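Local coordinates for beta-galactosidase (Geobacillus stearothermophilus, PDB 5DFA), which probably catalyses the hydrolysis of terminal non-reducing beta-D-galactose residues in beta-D-galactosides, as a zinc-binding member of glycoside hydrolase family 42, at residues A[87-92]-A[135-140]; A[152-157]-A[253-258]. The protein carries 1 engineered substitution. All coordinates share one frame; numbering follows the deposited sequence.

Contact 1: residues A[87-92]-A[135-140]; sequences ATPSGA and HINRLL
Asn137 lays its amide across the CB-CG2 bond of Thr88, the two side chains meeting at about a right angle. OD1 of Asn137 lies 3.3 Å from CB of Thr88, and ND2 of Asn137 is 3.5 Å from the methyl CG2 of Thr88. With CG anti to its own carbonyl carbon (chi1 -71°), the asparagine reaches from the flank of helix 127-144 to the loop that follows strand 83-87. Asn137 ND2 and Thr88 OG1 both bond to Glu239 OE2, and Thr88 OG1 is also bonded to the backbone N of Ser156. Beside this pair, Leu140 points its CD1 at the proline ring, 4.0 Å from CD of Pro89. The proline ring meets Ile136 obliquely, its CG 4.1 Å from CG1 of the isoleucine, and Trp55 touches both residues. Replacing Asn137 with an alanine would probably leave Glu239 without one of its donors and open a gap over the Thr88 methyl. No hydrogen bond joins the two segments directly, so an amide laid over a threonine methyl, together with the looser proline contacts, makes up the fit, while the carboxylate of Glu239, on helix 218-239, supplies an indirect polar tie.

Contact 2: residues A[152-157]-A[253-258]; sequences MWHVSN and TTNFMA
Asn255 lays its amide obliquely against the CE1-NE2 side of the His154 ring, the two planes 59° apart. Its OD1 lies 3.3 Å from His154 CE1, and its CG is 3.5 Å from His154 NE2. The imidazole gets there because its CG stands anti to the backbone N (chi1 -178°), carrying the ring toward the neighbouring strand. Both ends of the Asn255 amide are engaged. ND2 donates to OD1 of Asn157 at 3.0 Å, arriving from above that carbonyl's plane, 62° out of it, and is also bonded to Asp284; OD1 accepts from the backbone N of Glu158.

Behind this polar cluster the strands pair in parallel, with His154 opposite Thr253. Thr253 N donates to Trp153 O at 3.1 Å, and Thr253 O accepts from Val155 N at 3.0 Å, so one residue bonds to both neighbours of His154. Its methyl CG2 meets the sulfur SD of Met152 obliquely at 3.6 Å, while its hydroxyl is bonded to Val280 O and Ser282. Where the strand pairing gives way, a side chain takes over: Thr254 OG1 donates to Val155 O at 2.9 Å, nearly in line with the carbonyl bond. Met321, on strand 318-323, packs against His154, Thr253 and Asn255 alike.

The site is a worked example of how a TIM barrel builds its active centre at the C-terminal ends of its strands. Asn157 is predicted to bind substrate and Glu158 to be the proton donor, an Asn-Glu pair at the end of the fourth strand as in other clan A glycosidases. Asn255 grips the side chain of one and the backbone of the other, a second-shell amide that probably fixes how both are presented.

How the contacts relate
Both segments of contact 1 precede those of contact 2 in the chain, and the centres of the two contacts lie 13 Å apart. They belong to one closed eight-stranded parallel barrel. Strand 83-87, helix 127-144 and strand 150-154 form a beta-alpha-beta crossover: contact 1 joins the loop after its first strand to its helix, and contact 2 joins its second strand to the next, 252-257. The loops meet directly, with Thr88 OG1 2.6 Å from Ser156 N in a probable hydrogen bond. The helix-loop contact thus adjoins the loop that leads to the predicted substrate-binding Asn157 and proton donor Glu158, and may help to steady the active centre.

Contact 1: residues A[87-92]-A[135-140]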
ATOM      1  N   ALA A  87       4.283   0.851  39.207  1.00 21.94           N
ATOM      2  CA  ALA A  87       4.951   0.590  37.942  1.00 23.44           C
ATOM      3  C   ALA A  87       6.285   1.318  37.841  1.00 24.96           C
ATOM      4  O   ALA A  87       6.426   2.444  38.319  1.00 24.40           O
ATOM      5  CB  ALA A  87       4.052   0.986  36.781  1.00 21.03           C
ATOM      6  N   THR A  88       7.263   0.662  37.224  1.00 19.12           N
ATOM      7  CA  THR A  88       8.518   1.314  36.879  1.00 20.59           C
ATOM      8  C   THR A  88       8.306   2.099  35.585  1.00 25.55           C
ATOM      9  O   THR A  88       7.611   1.632  34.683  1.00 26.36           O
ATOM     10  CB  THR A  88       9.667   0.302  36.714  1.00 27.21           C
ATOM     11  OG1 THR A  88       9.387  -0.570  35.613  1.00 27.09           O
ATOM     12  CG2 THR A  88       9.832  -0.525  37.982  1.00 19.23           C
ATOM     13  N   PRO A  89       8.895   3.300  35.496  1.00 24.17           N
ATOM     14  CA  PRO A  89       8.559   4.244  34.425  1.00 25.15           C
ATOM     15  C   PRO A  89       9.444   4.178  33.178  1.00 26.07           C
ATOM     16  O   PRO A  89       9.510   5.171  32.452  1.00 32.52           O
ATOM     17  CB  PRO A  89       8.736   5.594  35.115  1.00 21.45           C
ATOM     18  CG  PRO A  89       9.887   5.356  36.045  1.00 18.55           C
ATOM     19  CD  PRO A  89       9.784   3.913  36.500  1.00 21.26           C
ATOM     20  N   SER A  90      10.094   3.048  32.917  1.00 23.70           N
ATOM     21  CA  SER A  90      11.003   2.952  31.774  1.00 26.49           C
ATOM     22  C   SER A  90      10.270   2.986  30.431  1.00 23.19           C
ATOM     23  O   SER A  90      10.901   3.086  29.378  1.00 29.40           O
ATOM     24  CB  SER A  90      11.849   1.678  31.866  1.00 28.82           C
ATOM     25  OG  SER A  90      11.037   0.519  31.897  1.00 24.50           O
ATOM     26  N   GLY A  91       8.944   2.910  30.473  1.00 20.57           N
ATOM     27  CA  GLY A  91       8.137   2.905  29.266  1.00 20.26           C
ATOM     28  C   GLY A  91       8.132   4.220  28.505  1.00 22.74           C
ATOM     29  O   GLY A  91       7.762   4.259  27.332  1.00 28.27           O
ATOM     30  N   ALA A  92       8.536   5.298  29.171  1.00 18.97           N
ATOM     31  CA  ALA A  92       8.609   6.608  28.529  1.00 29.15           C
ATOM     32  C   ALA A  92       9.610   7.518  29.232  1.00 27.27           C
ATOM     33  O   ALA A  92       9.326   8.067  30.295  1.00 30.85           O
ATOM     34  CB  ALA A  92       7.240   7.262  28.496  1.00 23.19           C
ATOM     35  N   HIS A 135      18.314   3.038  38.506  1.00 21.99           N
ATOM     36  CA  HIS A 135      18.423   4.044  39.556  1.00 25.88           C
ATOM     37  C   HIS A 135      17.038   4.467  40.033  1.00 24.10           C
ATOM     38  O   HIS A 135      16.747   4.427  41.227  1.00 22.19           O
ATOM     39  CB  HIS A 135      19.211   5.263  39.062  1.00 22.31           C
ATOM     40  CG  HIS A 135      19.520   6.265  40.133  1.00 31.36           C
ATOM     41  ND1 HIS A 135      18.578   6.729  41.024  1.00 55.34           N
ATOM     42  CD2 HIS A 135      20.676   6.901  40.450  1.00 62.79           C
ATOM     43  CE1 HIS A 135      19.136   7.599  41.847  1.00 43.33           C
ATOM     44  NE2 HIS A 135      20.410   7.720  41.516  1.00 59.20           N
ATOM     45  N   ILE A 136      16.192   4.876  39.093  1.00 20.87           N
ATOM     46  CA  ILE A 136      14.861   5.368  39.428  1.00 25.98           C
ATOM     47  C   ILE A 136      14.010   4.257  40.047  1.00 26.83           C
ATOM     48  O   ILE A 136      13.153   4.521  40.891  1.00 23.43           O
ATOM     49  CB  ILE A 136      14.150   5.969  38.187  1.00 20.81           C
ATOM     50  CG1 ILE A 136      12.862   6.688  38.593  1.00 19.82           C
ATOM     51  CG2 ILE A 136      13.881   4.909  37.128  1.00 20.78           C
ATOM     52  CD1 ILE A 136      13.092   7.909  39.452  1.00 25.44           C
ATOM     53  N   ASN A 137      14.265   3.014  39.647  1.00 22.67           N
ATOM     54  CA  ASN A 137      13.582   1.868  40.235  1.00 20.69           C
ATOM     55  C   ASN A 137      13.995   1.673  41.687  1.00 21.50           C
ATOM     56  O   ASN A 137      13.169   1.351  42.541  1.00 25.41           O
ATOM     57  CB  ASN A 137      13.864   0.595  39.434  1.00 21.05           C
ATOM     58  CG  ASN A 137      13.165   0.584  38.090  1.00 24.31           C
ATOM     59  OD1 ASN A 137      12.538   1.567  37.694  1.00 21.78           O
ATOM     60  ND2 ASN A 137      13.280  -0.528  37.372  1.00 14.16           N
ATOM     61  N   ARG A 138      15.281   1.873  41.957  1.00 22.63           N
ATOM     62  CA  ARG A 138      15.810   1.745  43.309  1.00 21.46           C
ATOM     63  C   ARG A 138      15.215   2.805  44.228  1.00 28.92           C
ATOM     64  O   ARG A 138      14.867   2.520  45.373  1.00 27.03           O
ATOM     65  CB  ARG A 138      17.337   1.844  43.300  1.00 20.92           C
ATOM     66  CG  ARG A 138      17.973   1.737  44.677  1.00 24.58           C
ATOM     67  CD  ARG A 138      19.483   1.612  44.578  1.00 21.93           C
ATOM     68  NE  ARG A 138      19.879   0.498  43.721  1.00 25.78           N
ATOM     69  CZ  ARG A 138      19.994  -0.759  44.134  1.00 38.04           C
ATOM     70  NH1 ARG A 138      19.744  -1.070  45.399  1.00 23.89           N
ATOM     71  NH2 ARG A 138      20.359  -1.708  43.282  1.00 33.00           N
ATOM     72  N   LEU A 139      15.098   4.028  43.718  1.00 17.99           N
ATOM     73  CA  LEU A 139      14.490   5.119  44.471  1.00 19.43           C
ATOM     74  C   LEU A 139      13.047   4.791  44.839  1.00 22.43           C
ATOM     75  O   LEU A 139      12.616   5.022  45.969  1.00 29.19           O
ATOM     76  CB  LEU A 139      14.546   6.422  43.672  1.00 16.26           C
ATOM     77  CG  LEU A 139      15.933   7.029  43.460  1.00 27.97           C
ATOM     78  CD1 LEU A 139      15.825   8.363  42.744  1.00 20.19           C
ATOM     79  CD2 LEU A 139      16.660   7.188  44.786  1.00 18.49           C
ATOM     80  N   LEU A 140      12.309   4.247  43.877  1.00 24.80           N
ATOM     81  CA  LEU A 140      10.927   3.842  44.103  1.00 25.88           C
ATOM     82  C   LEU A 140      10.845   2.723  45.137  1.00 34.43           C
ATOM     83  O   LEU A 140       9.975   2.734  46.007  1.00 31.85           O
ATOM     84  CB  LEU A 140      10.277   3.395  42.791  1.00 26.43           C
ATOM     85  CG  LEU A 140       9.954   4.489  41.773  1.00 26.26           C
ATOM     86  CD1 LEU A 140       9.373   3.884  40.503  1.00 20.68           C
ATOM     87  CD2 LEU A 140       8.997   5.511  42.368  1.00 19.54           C
TER

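Contact 2: residues A[152-157]-A[253-258]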
ATOM      1  N   MET A 152       2.205  -5.099  44.184  1.00 26.64           N
ATOM      2  CA  MET A 152       2.909  -5.746  43.083  1.00 27.93           C
ATOM      3  C   MET A 152       3.681  -4.740  42.227  1.00 29.48           C
ATOM      4  O   MET A 152       3.280  -3.583  42.105  1.00 32.62           O
ATOM      5  CB  MET A 152       1.901  -6.522  42.226  1.00 28.33           C
ATOM      6  CG  MET A 152       2.367  -6.892  40.831  1.00 39.50           C
ATOM      7  SD  MET A 152       1.106  -7.826  39.950  1.00 33.63           S
ATOM      8  CE  MET A 152       1.050  -9.292  40.966  1.00 30.89           C
ATOM      9  N   TRP A 153       4.794  -5.181  41.646  1.00 28.07           N
ATOM     10  CA  TRP A 153       5.544  -4.353  40.708  1.00 21.64           C
ATOM     11  C   TRP A 153       5.062  -4.543  39.270  1.00 26.45           C
ATOM     12  O   TRP A 153       4.841  -5.667  38.817  1.00 27.78           O
ATOM     13  CB  TRP A 153       7.042  -4.658  40.796  1.00 16.45           C
ATOM     14  CG  TRP A 153       7.678  -4.201  42.071  1.00 27.54           C
ATOM     15  CD1 TRP A 153       8.029  -4.976  43.137  1.00 24.74           C
ATOM     16  CD2 TRP A 153       8.038  -2.858  42.416  1.00 21.92           C
ATOM     17  NE1 TRP A 153       8.587  -4.200  44.124  1.00 25.32           N
ATOM     18  CE2 TRP A 153       8.605  -2.895  43.707  1.00 22.43           C
ATOM     19  CE3 TRP A 153       7.939  -1.627  41.760  1.00 20.03           C
ATOM     20  CZ2 TRP A 153       9.068  -1.751  44.351  1.00 21.15           C
ATOM     21  CZ3 TRP A 153       8.401  -0.493  42.401  1.00 16.69           C
ATOM     22  CH2 TRP A 153       8.957  -0.562  43.684  1.00 16.45           C
ATOM     23  N   HIS A 154       4.903  -3.430  38.563  1.00 23.23           N
ATOM     24  CA  HIS A 154       4.507  -3.432  37.159  1.00 25.89           C
ATOM     25  C   HIS A 154       5.669  -2.904  36.322  1.00 24.33           C
ATOM     26  O   HIS A 154       5.724  -1.721  35.998  1.00 24.67           O
ATOM     27  CB  HIS A 154       3.245  -2.582  36.961  1.00 22.33           C
ATOM     28  CG  HIS A 154       2.733  -2.553  35.553  1.00 27.17           C
ATOM     29  ND1 HIS A 154       3.463  -2.045  34.499  1.00 38.00           N
ATOM     30  CD2 HIS A 154       1.549  -2.953  35.030  1.00 32.76           C
ATOM     31  CE1 HIS A 154       2.757  -2.143  33.388  1.00 34.51           C
ATOM     32  NE2 HIS A 154       1.592  -2.690  33.681  1.00 41.32           N
ATOM     33  N   VAL A 155       6.599  -3.786  35.971  1.00 20.87           N
ATOM     34  CA  VAL A 155       7.847  -3.361  35.341  1.00 19.19           C
ATOM     35  C   VAL A 155       7.660  -2.894  33.899  1.00 28.82           C
ATOM     36  O   VAL A 155       7.194  -3.649  33.043  1.00 20.61           O
ATOM     37  CB  VAL A 155       8.892  -4.485  35.373  1.00 17.78           C
ATOM     38  CG1 VAL A 155      10.173  -4.034  34.690  1.00 17.23           C
ATOM     39  CG2 VAL A 155       9.169  -4.892  36.807  1.00 15.54           C
ATOM     40  N   SER A 156       8.040  -1.640  33.652  1.00 25.26           N
ATOM     41  CA  SER A 156       7.905  -0.999  32.345  1.00 26.66           C
ATOM     42  C   SER A 156       6.465  -1.052  31.847  1.00 27.70           C
ATOM     43  O   SER A 156       5.528  -1.097  32.642  1.00 31.58           O
ATOM     44  CB  SER A 156       8.839  -1.648  31.322  1.00 30.43           C
ATOM     45  OG  SER A 156       8.968  -0.838  30.166  1.00 23.86           O
ATOM     46  N   ASN A 157       6.297  -1.043  30.530  1.00 24.98           N
ATOM     47  CA  ASN A 157       4.972  -1.156  29.935  1.00 33.29           C
ATOM     48  C   ASN A 157       5.021  -1.687  28.509  1.00 37.03           C
ATOM     49  O   ASN A 157       5.594  -1.052  27.623  1.00 29.23           O
ATOM     50  CB  ASN A 157       4.257   0.193  29.953  1.00 24.51           C
ATOM     51  CG  ASN A 157       2.791   0.077  29.584  1.00 30.74           C
ATOM     52  OD1 ASN A 157       1.971  -0.368  30.387  1.00 38.65           O
ATOM     53  ND2 ASN A 157       2.454   0.473  28.363  1.00 31.58           N
ATOM     54  N   THR A 253       5.588  -8.475  37.787  1.00 17.86           N
ATOM     55  CA  THR A 253       4.989  -8.819  36.505  1.00 18.80           C
ATOM     56  C   THR A 253       5.286  -7.755  35.458  1.00 27.17           C
ATOM     57  O   THR A 253       5.759  -6.664  35.779  1.00 19.39           O
ATOM     58  CB  THR A 253       3.461  -8.988  36.617  1.00 27.44           C
ATOM     59  OG1 THR A 253       2.958  -9.615  35.430  1.00 23.89           O
ATOM     60  CG2 THR A 253       2.786  -7.636  36.793  1.00 23.80           C
ATOM     61  N   THR A 254       5.017  -8.092  34.203  1.00 25.05           N
ATOM     62  CA  THR A 254       5.012  -7.120  33.121  1.00 23.34           C
ATOM     63  C   THR A 254       3.885  -7.503  32.166  1.00 28.19           C
ATOM     64  O   THR A 254       3.628  -8.688  31.942  1.00 29.17           O
ATOM     65  CB  THR A 254       6.376  -7.047  32.390  1.00 31.26           C
ATOM     66  OG1 THR A 254       6.377  -5.940  31.479  1.00 24.97           O
ATOM     67  CG2 THR A 254       6.677  -8.336  31.635  1.00 30.71           C
ATOM     68  N   ASN A 255       3.193  -6.506  31.629  1.00 24.30           N
ATOM     69  CA  ASN A 255       1.979  -6.768  30.862  1.00 29.80           C
ATOM     70  C   ASN A 255       2.251  -7.247  29.440  1.00 31.33           C
ATOM     71  O   ASN A 255       2.938  -6.584  28.663  1.00 24.84           O
ATOM     72  CB  ASN A 255       1.094  -5.519  30.831  1.00 31.99           C
ATOM     73  CG  ASN A 255       1.877  -4.252  30.552  1.00 32.91           C
ATOM     74  OD1 ASN A 255       3.083  -4.189  30.786  1.00 36.70           O
ATOM     75  ND2 ASN A 255       1.189  -3.230  30.057  1.00 36.47           N
ATOM     76  N   PHE A 256       1.701  -8.414  29.113  1.00 32.17           N
ATOM     77  CA  PHE A 256       1.811  -8.980  27.774  1.00 29.89           C
ATOM     78  C   PHE A 256       0.777  -8.371  26.837  1.00 30.31           C
ATOM     79  O   PHE A 256      -0.166  -7.712  27.277  1.00 29.81           O
ATOM     80  CB  PHE A 256       1.638 -10.501  27.811  1.00 24.70           C
ATOM     81  CG  PHE A 256       2.821 -11.240  28.371  1.00 25.43           C
ATOM     82  CD1 PHE A 256       4.000 -10.576  28.667  1.00 21.77           C
ATOM     83  CD2 PHE A 256       2.754 -12.607  28.591  1.00 25.01           C
ATOM     84  CE1 PHE A 256       5.088 -11.261  29.178  1.00 24.99           C
ATOM     85  CE2 PHE A 256       3.838 -13.296  29.100  1.00 25.37           C
ATOM     86  CZ  PHE A 256       5.006 -12.622  29.395  1.00 28.17           C
ATOM     87  N   MET A 257       0.956  -8.599  25.541  1.00 29.38           N
ATOM     88  CA  MET A 257      -0.004  -8.135  24.548  1.00 31.90           C
ATOM     89  C   MET A 257      -0.479  -9.269  23.653  1.00 31.09           C
ATOM     90  O   MET A 257       0.168 -10.310  23.546  1.00 32.73           O
ATOM     91  CB  MET A 257       0.600  -7.035  23.673  1.00 29.22           C
ATOM     92  CG  MET A 257       1.155  -5.838  24.415  1.00 35.42           C
ATOM     93  SD  MET A 257       2.235  -4.866  23.346  1.00 37.23           S
ATOM     94  CE  MET A 257       1.215  -4.716  21.880  1.00 48.20           C
ATOM     95  N   ALA A 258      -1.628  -9.060  23.024  1.00 28.66           N
ATOM     96  CA  ALA A 258      -1.992  -9.804  21.831  1.00 29.78           C
ATOM     97  C   ALA A 258      -1.667  -8.884  20.666  1.00 37.23           C
ATOM     98  O   ALA A 258      -1.593  -7.669  20.848  1.00 41.98           O
ATOM     99  CB  ALA A 258      -3.455 -10.196  21.842  1.00 34.59           C
TER